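Local atomic coordinates of subclass B3 metallo-beta-lactamase (Sphingobium indicum, PDB entry 7LUU), a protein that probably hydrolyses the beta-lactam ring of antibiotics, as a zinc-dependent subclass B3 enzyme with two metal ions in its active site. Residues Ser120-Pro123 with His124-Ala128; Val142-Arg146 with Arg147-Gly151; Pro198-Thr201 with Met202-Thr206. All blocks are in the same frame, centred on the assembly; numbering follows the deposited sequence.

Contact 1. Residues Ser120-Pro123 with His124-Ala128; sequences STEP and HYDHA. With ZN (zinc ion), chain B; ZN (zinc ion), chain C; SO4 (sulfate ion), chain D.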
loop_
_atom_site.group_PDB
_atom_site.type_symbol
_atom_site.label_atom_id
_atom_site.label_comp_id
_atom_site.label_asym_id
_atom_site.label_seq_id
_atom_site.Cartn_x
_atom_site.Cartn_y
_atom_site.Cartn_z
ATOM N N SER A 120 5.274 1.547 -2.982
ATOM C CA SER A 120 4.013 0.984 -3.496
ATOM C C SER A 120 3.697 -0.352 -2.813
ATOM O O SER A 120 4.509 -1.278 -2.890
ATOM C CB SER A 120 4.114 0.798 -5.017
ATOM O OG SER A 120 2.990 0.087 -5.533
ATOM N N THR A 121 2.497 -0.456 -2.181
ATOM C CA THR A 121 2.134 -1.728 -1.569
ATOM C C THR A 121 1.641 -2.746 -2.586
ATOM O O THR A 121 1.702 -3.966 -2.315
ATOM C CB THR A 121 1.042 -1.558 -0.482
ATOM O OG1 THR A 121 -0.160 -0.956 -1.009
ATOM C CG2 THR A 121 1.587 -0.726 0.739
ATOM N N GLU A 122 1.026 -2.279 -3.682
ATOM C CA GLU A 122 0.441 -3.197 -4.678
ATOM C C GLU A 122 0.083 -2.481 -5.971
ATOM O O GLU A 122 -0.291 -1.282 -5.960
ATOM C CB GLU A 122 -0.820 -3.897 -4.143
ATOM C CG GLU A 122 -1.972 -2.867 -3.785
ATOM C CD GLU A 122 -3.292 -3.571 -3.511
ATOM O OE1 GLU A 122 -3.553 -3.862 -2.301
ATOM O OE2 GLU A 122 -4.074 -3.784 -4.445
ATOM N N PRO A 123 0.103 -3.190 -7.087
ATOM C CA PRO A 123 -0.086 -2.547 -8.388
ATOM C C PRO A 123 -1.550 -2.649 -8.847
ATOM O O PRO A 123 -1.872 -3.225 -9.889
ATOM C CB PRO A 123 0.883 -3.337 -9.287
ATOM C CG PRO A 123 0.768 -4.714 -8.745
ATOM C CD PRO A 123 0.614 -4.589 -7.227
ATOM N N HIS A 124 -2.469 -2.123 -8.016
ATOM C CA HIS A 124 -3.868 -2.016 -8.363
ATOM C C HIS A 124 -4.228 -0.538 -8.347
ATOM O O HIS A 124 -3.572 0.266 -7.643
ATOM C CB HIS A 124 -4.735 -2.734 -7.343
ATOM C CG HIS A 124 -4.775 -4.215 -7.528
ATOM N ND1 HIS A 124 -5.408 -5.042 -6.629
ATOM C CD2 HIS A 124 -4.300 -5.009 -8.528
ATOM C CE1 HIS A 124 -5.325 -6.303 -7.082
ATOM N NE2 HIS A 124 -4.667 -6.311 -8.229
ATOM N N TYR A 125 -5.235 -0.166 -9.158
ATOM C CA TYR A 125 -5.417 1.271 -9.377
ATOM C C TYR A 125 -5.907 2.054 -8.144
ATOM O O TYR A 125 -5.776 3.288 -8.141
ATOM C CB TYR A 125 -6.359 1.470 -10.596
ATOM C CG TYR A 125 -7.820 1.115 -10.356
ATOM C CD1 TYR A 125 -8.625 1.950 -9.594
ATOM C CD2 TYR A 125 -8.397 -0.027 -10.918
ATOM C CE1 TYR A 125 -9.931 1.688 -9.388
ATOM C CE2 TYR A 125 -9.737 -0.295 -10.736
ATOM C CZ TYR A 125 -10.486 0.551 -9.946
ATOM O OH TYR A 125 -11.831 0.297 -9.740
ATOM N N ASP A 126 -6.425 1.385 -7.089
ATOM C CA ASP A 126 -6.846 2.146 -5.915
ATOM C C ASP A 126 -5.681 2.422 -4.975
ATOM O O ASP A 126 -5.857 3.153 -3.999
ATOM C CB ASP A 126 -8.001 1.431 -5.148
ATOM C CG ASP A 126 -7.675 -0.040 -4.770
ATOM O OD1 ASP A 126 -7.003 -0.763 -5.546
ATOM O OD2 ASP A 126 -8.157 -0.485 -3.699
ATOM N N HIS A 127 -4.470 1.890 -5.259
ATOM C CA HIS A 127 -3.282 2.232 -4.481
ATOM C C HIS A 127 -2.174 2.766 -5.335
ATOM O O HIS A 127 -1.378 3.567 -4.870
ATOM C CB HIS A 127 -2.756 0.985 -3.692
ATOM C CG HIS A 127 -3.857 0.282 -2.951
ATOM N ND1 HIS A 127 -4.242 0.679 -1.685
ATOM C CD2 HIS A 127 -4.719 -0.687 -3.321
ATOM C CE1 HIS A 127 -5.301 -0.038 -1.300
ATOM N NE2 HIS A 127 -5.600 -0.877 -2.274
ATOM N N ALA A 128 -2.101 2.348 -6.593
ATOM C CA ALA A 128 -1.058 2.852 -7.466
ATOM C C ALA A 128 -1.563 3.866 -8.480
ATOM O O ALA A 128 -0.751 4.381 -9.239
ATOM C CB ALA A 128 -0.405 1.672 -8.219
HETATM ZN ZN ZN B . -5.791 -4.587 -4.689
HETATM ZN ZN ZN C . -7.288 -1.949 -2.492
HETATM S S SO4 D . -12.971 -2.868 -11.373
HETATM O O1 SO4 D . -13.393 -3.402 -12.667
HETATM O O2 SO4 D . -13.815 -3.377 -10.290
HETATM O O3 SO4 D . -11.596 -3.335 -11.154
HETATM O O4 SO4 D . -13.042 -1.397 -11.388
HETATM O O HOH W 1 -6.512 -3.646 -1.592
HETATM O O HOH W 2 -7.006 -3.110 -4.406
#
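E122 and H124 converge on one zinc ion, the carboxylate arriving through OE2 and the imidazole through ND1. Their planes are turned 66° apart, and OE2 lies 2.9 Å from ND1 because both bind the same metal. E122 CG stands between the backbone N and the carbonyl carbon (chi1 62°) with the chain extended beyond it, bringing the carboxylate obliquely against the H127 ring; E122 CD comes within 3.2 Å of H127 CD2, with the two planes 35° apart. H127 NE2 and D126 OD2 bind the second zinc. A water bridges the ions and donates to D126 OD1 (2.6 Å), while a further water on the second zinc donates to E122 OE1 (3.1 Å). This is the EPHYDH form of the metallo-beta-lactamase HxHxDH signature, with glutamate in the first histidine place; H200 completes the first site and H267 joins the second. P123 centres an inverse gamma turn, and a weak bond runs from H124 N to E122 O. D161 accepts from H124 NE2, which should help fix the ring's rotation. The segment follows strand 115-119 and enters the short helix 125-128; P123 and A128 pack on L152 of helix 146-154, and D126 on W55 of helix 49-55.

Contact 2. Residues Val142-Arg146 with Arg147-Gly151; sequences VVASR and RGAEG. With GOL (glycerol), chain Q; SO4 (sulfate ion), chain E.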
loop_
_atom_site.group_PDB
_atom_site.type_symbol
_atom_site.label_atom_id
_atom_site.label_comp_id
_atom_site.label_asym_id
_atom_site.label_seq_id
_atom_site.Cartn_x
_atom_site.Cartn_y
_atom_site.Cartn_z
ATOM N N VAL A 142 9.869 5.560 -7.767
ATOM C CA VAL A 142 8.846 4.669 -7.229
ATOM C C VAL A 142 9.508 3.383 -6.822
ATOM O O VAL A 142 10.311 2.822 -7.590
ATOM C CB VAL A 142 7.752 4.419 -8.290
ATOM C CG1 VAL A 142 6.656 3.485 -7.688
ATOM C CG2 VAL A 142 7.150 5.737 -8.655
ATOM N N VAL A 143 9.129 2.868 -5.658
ATOM C CA VAL A 143 9.833 1.725 -5.067
ATOM C C VAL A 143 8.835 0.616 -4.845
ATOM O O VAL A 143 7.766 0.860 -4.284
ATOM C CB VAL A 143 10.456 2.120 -3.721
ATOM C CG1 VAL A 143 11.239 0.923 -3.191
ATOM C CG2 VAL A 143 11.367 3.367 -3.837
ATOM N N ALA A 144 9.173 -0.613 -5.293
ATOM C CA ALA A 144 8.213 -1.722 -5.197
ATOM C C ALA A 144 8.967 -3.047 -5.134
ATOM O O ALA A 144 10.182 -3.103 -5.312
ATOM C CB ALA A 144 7.251 -1.756 -6.389
ATOM N N SER A 145 8.221 -4.106 -4.915
ATOM C CA SER A 145 8.762 -5.444 -5.096
ATOM C C SER A 145 9.017 -5.746 -6.561
ATOM O O SER A 145 8.598 -5.015 -7.482
ATOM C CB SER A 145 7.805 -6.475 -4.535
ATOM O OG SER A 145 6.645 -6.525 -5.331
ATOM N N ARG A 146 9.712 -6.861 -6.786
ATOM C CA ARG A 146 9.970 -7.293 -8.164
ATOM C C ARG A 146 8.659 -7.478 -8.949
ATOM O O ARG A 146 8.496 -6.910 -10.040
ATOM C CB ARG A 146 10.828 -8.578 -8.167
ATOM C CG ARG A 146 11.174 -8.983 -9.630
ATOM C CD ARG A 146 11.967 -10.285 -9.667
ATOM N NE ARG A 146 11.128 -11.405 -9.216
ATOM C CZ ARG A 146 10.335 -12.127 -10.017
ATOM N NH1 ARG A 146 9.626 -13.086 -9.498
ATOM N NH2 ARG A 146 10.215 -11.863 -11.318
ATOM N N ARG A 147 7.717 -8.287 -8.414
ATOM C CA ARG A 147 6.448 -8.503 -9.106
ATOM C C ARG A 147 5.583 -7.257 -9.111
ATOM O O ARG A 147 4.859 -6.977 -10.100
ATOM C CB ARG A 147 5.707 -9.686 -8.454
ATOM C CG ARG A 147 6.365 -11.026 -8.769
ATOM C CD ARG A 147 6.404 -11.401 -10.265
ATOM N NE ARG A 147 5.138 -11.181 -10.945
ATOM C CZ ARG A 147 4.057 -11.956 -10.839
ATOM N NH1 ARG A 147 4.120 -13.109 -10.130
ATOM N NH2 ARG A 147 2.929 -11.599 -11.492
ATOM N N GLY A 148 5.618 -6.525 -8.006
ATOM C CA GLY A 148 4.891 -5.268 -7.938
ATOM C C GLY A 148 5.341 -4.308 -9.021
ATOM O O GLY A 148 4.513 -3.710 -9.705
ATOM N N ALA A 149 6.663 -4.154 -9.181
ATOM C CA ALA A 149 7.203 -3.264 -10.209
ATOM C C ALA A 149 6.735 -3.651 -11.610
ATOM O O ALA A 149 6.497 -2.775 -12.472
ATOM C CB ALA A 149 8.732 -3.274 -10.165
ATOM N N GLU A 150 6.631 -4.941 -11.861
ATOM C CA GLU A 150 6.160 -5.395 -13.173
ATOM C C GLU A 150 4.727 -4.930 -13.425
ATOM O O GLU A 150 4.397 -4.476 -14.543
ATOM C CB GLU A 150 6.200 -6.923 -13.265
ATOM C CG GLU A 150 7.616 -7.498 -13.256
ATOM C CD GLU A 150 7.643 -9.010 -13.218
ATOM O OE1 GLU A 150 6.591 -9.650 -13.072
ATOM O OE2 GLU A 150 8.764 -9.558 -13.370
ATOM N N GLY A 151 3.887 -5.006 -12.385
ATOM C CA GLY A 151 2.526 -4.515 -12.510
ATOM C C GLY A 151 2.470 -3.011 -12.621
ATOM O O GLY A 151 1.610 -2.482 -13.312
HETATM C C1 GOL Q . 7.329 -14.825 -12.247
HETATM O O1 GOL Q . 8.382 -14.060 -12.713
HETATM C C2 GOL Q . 7.636 -14.939 -10.755
HETATM O O2 GOL Q . 8.683 -15.792 -10.498
HETATM C C3 GOL Q . 6.314 -15.353 -10.033
HETATM O O3 GOL Q . 6.163 -14.696 -8.764
HETATM S S SO4 E . 10.604 -12.843 -6.016
HETATM O O1 SO4 E . 10.860 -14.138 -6.638
HETATM O O2 SO4 E . 9.402 -12.269 -6.610
HETATM O O3 SO4 E . 10.387 -13.064 -4.585
HETATM O O4 SO4 E . 11.720 -11.933 -6.267
#
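S145 is the N-cap of helix 146-154: its OG accepts from G148 N at 2.9 Å, the hydroxyl being placed between its own backbone N and carbonyl carbon (chi1 69°). The same OG is hydrogen-bonded to G203 O, so the N-cap hydroxyl has partners both in the helix and in a distant loop. S145 O accepts from A149 N at 2.7 Å, and R146 O takes E150 N in a longer bond of 3.3 Å. At the outer surface, R146, R147 and E150 form a salt-bridge network in which each carboxylate oxygen has its own arginine. E150 OE1 meets R147 NE at 3.0 Å in a weak hydrogen bond that is part of a salt bridge, and OE2 lies 3.4 Å from R146 NH2, with guanidinium and carboxylate planes 84° apart. R146 also grips a sulfate, NE donating to O4 at 3.1 Å and NH1 to O2, with a weaker bond to O1, while its NH2 donates to a glycerol that R147 NH1 reaches too; both molecules probably come from the crystallisation liquor. R147 NH2 is paired with D160. Beneath this polar layer A144 CB touches A149 CB at 4.3 Å. The turn joins strand 141-144 to helix 146-154 in a beta-alpha-beta unit completed by strand 176-178, where V178 receives R146 and A149.

Contact 3. Residues Pro198-Thr201 with Met202-Thr206; sequences PGHT and MGSMT. With ZN (zinc ion), chain B.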
loop_
_atom_site.group_PDB
_atom_site.type_symbol
_atom_site.label_atom_id
_atom_site.label_comp_id
_atom_site.label_asym_id
_atom_site.label_seq_id
_atom_site.Cartn_x
_atom_site.Cartn_y
_atom_site.Cartn_z
ATOM N N PRO A 198 2.785 -11.291 0.102
ATOM C CA PRO A 198 1.931 -11.678 -1.038
ATOM C C PRO A 198 0.633 -12.323 -0.595
ATOM O O PRO A 198 0.457 -12.758 0.556
ATOM C CB PRO A 198 2.792 -12.694 -1.800
ATOM C CG PRO A 198 3.660 -13.264 -0.695
ATOM C CD PRO A 198 3.989 -12.138 0.203
ATOM N N GLY A 199 -0.307 -12.369 -1.541
ATOM C CA GLY A 199 -1.576 -13.061 -1.372
ATOM C C GLY A 199 -2.651 -12.307 -2.133
ATOM O O GLY A 199 -3.384 -12.824 -2.965
ATOM N N HIS A 200 -2.818 -11.031 -1.777
ATOM C CA HIS A 200 -3.776 -10.226 -2.534
ATOM C C HIS A 200 -3.319 -10.113 -3.977
ATOM O O HIS A 200 -4.127 -10.254 -4.928
ATOM C CB HIS A 200 -3.884 -8.864 -1.832
ATOM C CG HIS A 200 -4.818 -7.910 -2.506
ATOM N ND1 HIS A 200 -6.194 -8.027 -2.432
ATOM C CD2 HIS A 200 -4.560 -6.832 -3.290
ATOM C CE1 HIS A 200 -6.749 -7.055 -3.156
ATOM N NE2 HIS A 200 -5.780 -6.312 -3.663
ATOM N N THR A 201 -2.012 -9.873 -4.150
ATOM C CA THR A 201 -1.310 -10.070 -5.428
ATOM C C THR A 201 0.033 -10.679 -5.088
ATOM O O THR A 201 0.454 -10.681 -3.931
ATOM C CB THR A 201 -1.077 -8.766 -6.201
ATOM O OG1 THR A 201 -0.108 -7.949 -5.527
ATOM C CG2 THR A 201 -2.373 -7.941 -6.373
ATOM N N MET A 202 0.743 -11.153 -6.114
ATOM C CA MET A 202 2.032 -11.781 -5.793
ATOM C C MET A 202 3.114 -10.796 -5.342
ATOM O O MET A 202 4.033 -11.199 -4.609
ATOM C CB MET A 202 2.530 -12.588 -6.989
ATOM C CG MET A 202 1.872 -13.977 -7.127
ATOM S SD MET A 202 1.955 -15.041 -5.686
ATOM C CE MET A 202 3.757 -15.265 -5.547
ATOM N N GLY A 203 3.036 -9.549 -5.765
ATOM C CA GLY A 203 4.014 -8.526 -5.461
ATOM C C GLY A 203 3.598 -7.596 -4.346
ATOM O O GLY A 203 4.282 -6.582 -4.131
ATOM N N SER A 204 2.518 -7.903 -3.633
ATOM C CA SER A 204 2.125 -7.037 -2.524
ATOM C C SER A 204 3.252 -6.923 -1.497
ATOM O O SER A 204 3.937 -7.923 -1.175
ATOM C CB SER A 204 0.868 -7.595 -1.849
ATOM O OG SER A 204 -0.267 -7.450 -2.747
ATOM N N MET A 205 3.393 -5.718 -0.928
ATOM C CA MET A 205 4.577 -5.452 -0.100
ATOM C C MET A 205 4.193 -4.517 1.033
ATOM O O MET A 205 3.437 -3.563 0.833
ATOM C CB MET A 205 5.713 -4.837 -0.948
ATOM C CG MET A 205 7.020 -4.559 -0.092
ATOM S SD MET A 205 8.469 -4.582 -1.218
ATOM C CE MET A 205 8.944 -6.312 -1.011
ATOM N N THR A 206 4.748 -4.787 2.215
ATOM C CA THR A 206 4.522 -4.046 3.451
ATOM C C THR A 206 5.818 -3.337 3.820
ATOM O O THR A 206 6.906 -3.818 3.535
ATOM C CB THR A 206 4.089 -5.056 4.529
ATOM O OG1 THR A 206 2.786 -5.523 4.208
ATOM C CG2 THR A 206 4.121 -4.470 5.987
HETATM ZN ZN ZN B . -5.791 -4.587 -4.689
HETATM O O HOH W 3 1.872 -7.611 -7.463
HETATM O O HOH W 2 -7.006 -3.110 -4.406
#
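With OG1 set between its backbone N and carbonyl carbon (chi1 70°), T201 meets S204, whose own OG stands anti to the carbonyl carbon (chi1 -69°). The two hydroxyls come together at 2.8 Å, OG1 to OG, across the turn. A water bridges the same T201 OG1 to G203 N, lying 2.8 Å from each of these atoms. Residues T201 to S204 make a type I beta turn, closed by a long, weak bond of 3.5 Å from S204 N to T201 O; T201 O also accepts from G199 N. This loop, between strands 190-196 and 205-213, brings H200 to the dinuclear centre of the metallo-beta-lactamase fold. H200 NE2 binds zinc at 2.0 Å, joining E122 and H124 on that ion. S204 OG sits at the edge of the H200 ring, near its plane, 4.0 Å from H200 CB. The other ring nitrogen, ND1, is hydrogen-bonded to N227 O, which probably holds the imidazole in the orientation that presents NE2 to the metal. P198 CB rests 3.4 Å from M202 O, and the M202 side chain packs on P243 and I244 of helix 242-257.

Overall arrangement
The three contacts lie about 10 Å apart, centre to centre, and touch pairwise. Contacts 1 and 3 share the first zinc: H200 NE2 lies 3.1 Å from E122 OE2, the bridging water belongs to both, and T121 O probably accepts from M205 N (2.8 Å). Contact 2 binds neither metal; G148 CA lies about 11 Å from the nearer zinc. It instead backs the two metal-binding loops. S120 N probably bonds to V143 O at 2.9 Å, and P123 CB packs on G148 O at 3.7 Å, while R147 CB meets G203 CA of contact 3 at 3.6 Å. Strand 141-144 and its helix thus directly adjoin both loops that supply ligands to the first zinc.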